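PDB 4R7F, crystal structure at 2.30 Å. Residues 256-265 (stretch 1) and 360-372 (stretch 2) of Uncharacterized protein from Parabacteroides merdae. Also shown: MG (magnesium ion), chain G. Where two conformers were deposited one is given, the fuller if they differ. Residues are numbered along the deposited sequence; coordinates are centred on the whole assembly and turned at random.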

# COMPACT_ATOMS: atom_id res chain seq x y z
N ASP A 256 27.23 0.42 11.08
CA ASP A 256 26.46 -0.50 10.27
C ASP A 256 27.30 -1.73 9.98
O ASP A 256 28.52 -1.62 9.89
CB ASP A 256 26.04 0.17 8.95
CG ASP A 256 25.04 1.31 9.16
OD1 ASP A 256 24.15 1.13 10.01
OD2 ASP A 256 25.11 2.35 8.43
N TYR A 257 26.64 -2.88 9.79
CA TYR A 257 27.29 -4.15 9.52
C TYR A 257 26.60 -4.80 8.33
O TYR A 257 25.47 -4.46 8.03
CB TYR A 257 27.25 -5.08 10.77
CG TYR A 257 27.89 -4.47 12.03
CD1 TYR A 257 27.15 -3.68 12.91
CD2 TYR A 257 29.23 -4.67 12.32
CE1 TYR A 257 27.73 -3.10 14.02
CE2 TYR A 257 29.82 -4.12 13.44
CZ TYR A 257 29.06 -3.33 14.28
OH TYR A 257 29.63 -2.73 15.36
N ARG A 258 27.29 -5.71 7.65
CA ARG A 258 26.68 -6.53 6.60
C ARG A 258 25.45 -7.25 7.17
O ARG A 258 25.45 -7.66 8.31
CB ARG A 258 27.68 -7.52 6.01
CG ARG A 258 28.75 -6.79 5.21
CD ARG A 258 29.81 -7.66 4.56
NE ARG A 258 29.27 -8.54 3.52
CZ ARG A 258 29.99 -9.29 2.68
NH1 ARG A 258 31.31 -9.28 2.73
NH2 ARG A 258 29.38 -10.05 1.77
N ARG A 259 24.39 -7.31 6.37
CA ARG A 259 23.14 -7.94 6.77
C ARG A 259 22.80 -9.14 5.89
O ARG A 259 21.70 -9.66 5.96
CB ARG A 259 21.99 -6.91 6.70
CG ARG A 259 22.08 -5.82 7.74
CD ARG A 259 20.83 -4.97 7.83
NE ARG A 259 20.59 -4.29 6.56
CZ ARG A 259 19.44 -3.74 6.20
NH1 ARG A 259 18.41 -3.78 7.00
NH2 ARG A 259 19.32 -3.16 5.01
N ASP A 260 23.73 -9.58 5.06
CA ASP A 260 23.46 -10.67 4.11
C ASP A 260 23.46 -12.09 4.71
O ASP A 260 23.01 -13.03 4.07
CB ASP A 260 24.49 -10.66 2.98
CG ASP A 260 25.91 -10.81 3.50
OD1 ASP A 260 26.20 -10.18 4.52
OD2 ASP A 260 26.73 -11.51 2.90
N LYS A 261 23.99 -12.26 5.91
CA LYS A 261 24.19 -13.61 6.44
C LYS A 261 23.13 -13.92 7.50
O LYS A 261 23.45 -14.48 8.53
CB LYS A 261 25.60 -13.74 7.05
CG LYS A 261 26.79 -13.46 6.13
CD LYS A 261 28.04 -13.07 6.94
CE LYS A 261 28.12 -11.57 7.23
NZ LYS A 261 28.61 -10.79 6.05
N GLY A 262 21.88 -13.56 7.25
CA GLY A 262 20.88 -13.59 8.32
C GLY A 262 19.49 -14.11 7.99
O GLY A 262 19.31 -14.95 7.13
N THR A 263 18.51 -13.60 8.72
CA THR A 263 17.10 -13.94 8.57
C THR A 263 16.38 -12.61 8.39
O THR A 263 16.75 -11.64 9.04
CB THR A 263 16.56 -14.63 9.86
OG1 THR A 263 17.21 -15.89 10.03
CG2 THR A 263 15.03 -14.85 9.80
N TYR A 264 15.38 -12.56 7.52
CA TYR A 264 14.65 -11.31 7.27
C TYR A 264 14.04 -10.75 8.55
O TYR A 264 13.49 -11.52 9.32
CB TYR A 264 13.55 -11.53 6.23
CG TYR A 264 12.64 -10.33 6.01
CD1 TYR A 264 13.07 -9.26 5.23
CD2 TYR A 264 11.36 -10.27 6.54
CE1 TYR A 264 12.29 -8.14 5.03
CE2 TYR A 264 10.54 -9.15 6.32
CZ TYR A 264 11.03 -8.09 5.56
OH TYR A 264 10.29 -6.97 5.29
N GLN A 265 14.18 -9.44 8.79
CA GLN A 265 13.56 -8.74 9.93
C GLN A 265 12.58 -7.72 9.37
O GLN A 265 13.01 -6.77 8.70
CB GLN A 265 14.60 -7.97 10.76
CG GLN A 265 15.93 -8.68 11.02
CD GLN A 265 15.96 -9.47 12.32
OE1 GLN A 265 15.87 -8.90 13.40
NE2 GLN A 265 16.11 -10.79 12.21
N THR A 360 22.38 -5.36 -4.04
CA THR A 360 22.04 -5.40 -2.62
C THR A 360 22.61 -6.66 -1.94
O THR A 360 22.71 -6.75 -0.72
CB THR A 360 20.50 -5.45 -2.49
OG1 THR A 360 20.01 -6.33 -3.51
CG2 THR A 360 19.90 -4.09 -2.68
N GLY A 361 22.96 -7.66 -2.72
CA GLY A 361 23.30 -8.95 -2.14
C GLY A 361 24.45 -8.96 -1.15
O GLY A 361 24.34 -9.55 -0.08
N PRO A 362 25.57 -8.35 -1.52
CA PRO A 362 26.78 -8.52 -0.68
C PRO A 362 26.69 -7.86 0.71
O PRO A 362 27.11 -8.45 1.68
CB PRO A 362 27.88 -7.90 -1.54
CG PRO A 362 27.39 -8.00 -2.94
CD PRO A 362 25.89 -7.77 -2.84
N ILE A 363 26.11 -6.68 0.82
CA ILE A 363 26.03 -5.99 2.12
C ILE A 363 24.63 -5.99 2.77
O ILE A 363 24.51 -6.06 4.01
CB ILE A 363 26.52 -4.55 1.91
CG1 ILE A 363 27.97 -4.61 1.43
CG2 ILE A 363 26.35 -3.73 3.19
CD1 ILE A 363 28.41 -3.41 0.65
N GLU A 364 23.59 -5.86 1.96
CA GLU A 364 22.25 -5.72 2.48
C GLU A 364 21.54 -7.06 2.53
O GLU A 364 20.66 -7.26 3.35
CB GLU A 364 21.45 -4.71 1.66
CG GLU A 364 22.06 -3.32 1.66
CD GLU A 364 22.27 -2.71 3.03
OE1 GLU A 364 21.93 -3.32 4.09
OE2 GLU A 364 22.82 -1.58 3.08
N GLY A 365 21.97 -7.98 1.68
CA GLY A 365 21.35 -9.29 1.54
C GLY A 365 20.14 -9.24 0.61
O GLY A 365 19.65 -8.16 0.26
N ASN A 366 19.66 -10.43 0.23
CA ASN A 366 18.53 -10.56 -0.67
C ASN A 366 17.54 -11.52 -0.03
O ASN A 366 17.79 -12.71 0.10
CB ASN A 366 18.99 -11.07 -2.05
CG ASN A 366 19.65 -10.00 -2.90
OD1 ASN A 366 19.30 -8.81 -2.82
ND2 ASN A 366 20.63 -10.41 -3.72
N TYR A 367 16.39 -10.98 0.35
CA TYR A 367 15.38 -11.69 1.10
C TYR A 367 14.10 -11.51 0.36
O TYR A 367 13.67 -10.37 0.16
CB TYR A 367 15.27 -11.05 2.48
CG TYR A 367 16.55 -11.16 3.31
CD1 TYR A 367 16.82 -12.30 4.04
CD2 TYR A 367 17.47 -10.13 3.37
CE1 TYR A 367 17.97 -12.42 4.80
CE2 TYR A 367 18.61 -10.22 4.15
CZ TYR A 367 18.86 -11.39 4.85
OH TYR A 367 20.00 -11.55 5.62
N TYR A 368 13.47 -12.62 -0.03
CA TYR A 368 12.25 -12.57 -0.87
C TYR A 368 11.10 -11.80 -0.24
O TYR A 368 10.28 -11.27 -0.96
CB TYR A 368 11.75 -13.96 -1.28
CG TYR A 368 10.99 -14.65 -0.18
CD1 TYR A 368 11.68 -15.30 0.86
CD2 TYR A 368 9.59 -14.61 -0.13
CE1 TYR A 368 11.00 -15.89 1.90
CE2 TYR A 368 8.89 -15.20 0.91
CZ TYR A 368 9.61 -15.85 1.90
OH TYR A 368 8.97 -16.45 2.93
N GLN A 369 11.03 -11.77 1.10
CA GLN A 369 9.95 -11.10 1.82
C GLN A 369 9.97 -9.58 1.66
O GLN A 369 8.97 -8.94 1.96
CB GLN A 369 9.99 -11.36 3.34
CG GLN A 369 10.07 -12.80 3.83
CD GLN A 369 11.50 -13.35 3.95
OE1 GLN A 369 12.44 -12.96 3.23
NE2 GLN A 369 11.66 -14.26 4.88
N THR A 370 11.13 -9.02 1.31
CA THR A 370 11.35 -7.58 1.36
C THR A 370 10.27 -6.80 0.58
O THR A 370 9.94 -7.13 -0.57
CB THR A 370 12.77 -7.23 0.81
OG1 THR A 370 13.73 -7.78 1.70
CG2 THR A 370 12.98 -5.72 0.69
N GLN A 371 9.73 -5.79 1.21
CA GLN A 371 8.78 -4.88 0.56
C GLN A 371 9.55 -3.93 -0.36
O GLN A 371 10.36 -3.10 0.10
CB GLN A 371 7.96 -4.10 1.62
CG GLN A 371 6.97 -3.07 1.03
CD GLN A 371 7.54 -1.65 0.70
OE1 GLN A 371 8.33 -1.05 1.47
NE2 GLN A 371 7.07 -1.10 -0.43
N ASN A 372 9.32 -4.07 -1.66
CA ASN A 372 9.93 -3.18 -2.66
C ASN A 372 8.84 -2.65 -3.55
O ASN A 372 7.73 -3.18 -3.56
CB ASN A 372 10.93 -3.94 -3.53
CG ASN A 372 12.19 -4.29 -2.78
OD1 ASN A 372 12.85 -3.43 -2.17
ND2 ASN A 372 12.52 -5.54 -2.80
MG MG G . 11.26 -1.60 1.35
O HOH W 1 21.23 -12.93 1.53
O HOH W 2 8.02 -8.00 4.45
O HOH W 3 13.29 -2.41 0.39

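The two stretches meet as irregular loops and bury 669 Å² between them; no two touching residues are closer than 101 in sequence. Side chains and carbonyl groups do most of the joining.

The one backbone-to-backbone hydrogen bond across the contact runs from Arg259 N to Ile363 O, at 2.7 Å and nearly straight. The CA of Arg258 also lies 3.4 Å from Ile363 O, a CA-H...O contact to the same carbonyl.

Arg258 leaves the backbone sideways. Its chi angles run m, t, p, and the p turn at chi3 brings the guanidinium to Pro362 O. That oxygen lies near the guanidinium plane, 2.8 Å from both Arg258 NE and Arg258 NH2. Both hydrogen bonds are weak, because one acceptor placed between two N-H groups is in line with neither. Arg258 NH2 also forms a salt bridge with Asp260 OD2 at 3.2 Å.

Asp260 has chi1 p, and its carboxylate pairs with two cations of its own stretch, each through a different oxygen: Asp260 OD2 with Arg258 NH2, Asp260 OD1 with Lys261 NZ. Asp260 OD1 is 2.9 Å from Lys261 NZ, although the lysine is poorly ordered. The carboxylate also approaches Pro362 O, with Asp260 OD2 at 3.3 Å from that atom. Both are acceptors, so no bond forms; Arg258 NH2 serves both oxygens.

Arg259 is m, t, m. Its guanidinium meets Glu364 edge-on in a salt bridge, with Arg259 NH2 2.8 Å and Arg259 NE 3.0 Å from Glu364 OE1. Glu364 starts away from the other stretch, but two m torsions fold its carboxylate back to the arginine.

Gly365 CA lies 3.6 Å from Asp260 CA. A CB on Gly365 would be 2.9 Å from Asp260 CA and 2.7 Å from Tyr367 CE2, both clashes. Its phi of 83° also favours glycine.

Tyr367, chi1 m, points toward stretch 1. Its OH donates to Arg259 O at 2.6 Å and accepts a weak bond from Gly262 N at 3.2 Å. The hydroxyl thus ties together two backbone groups of the 259-262 bend. Tyr264 CA sits over one face of the Tyr367 ring.

Tyr264, chi1 t, lays its ring along the type I turn from Tyr367 to Thr370. Gln369 CB lies over one face, 3.7 Å from the ring centroid and 15° off the normal, a CH-pi contact. Tyr264 CD1 is 4.0 Å from Tyr367 CB. At the ring's far end, water 2 donates to Tyr264 OH at 2.6 Å and to Gln369 O at 2.8 Å.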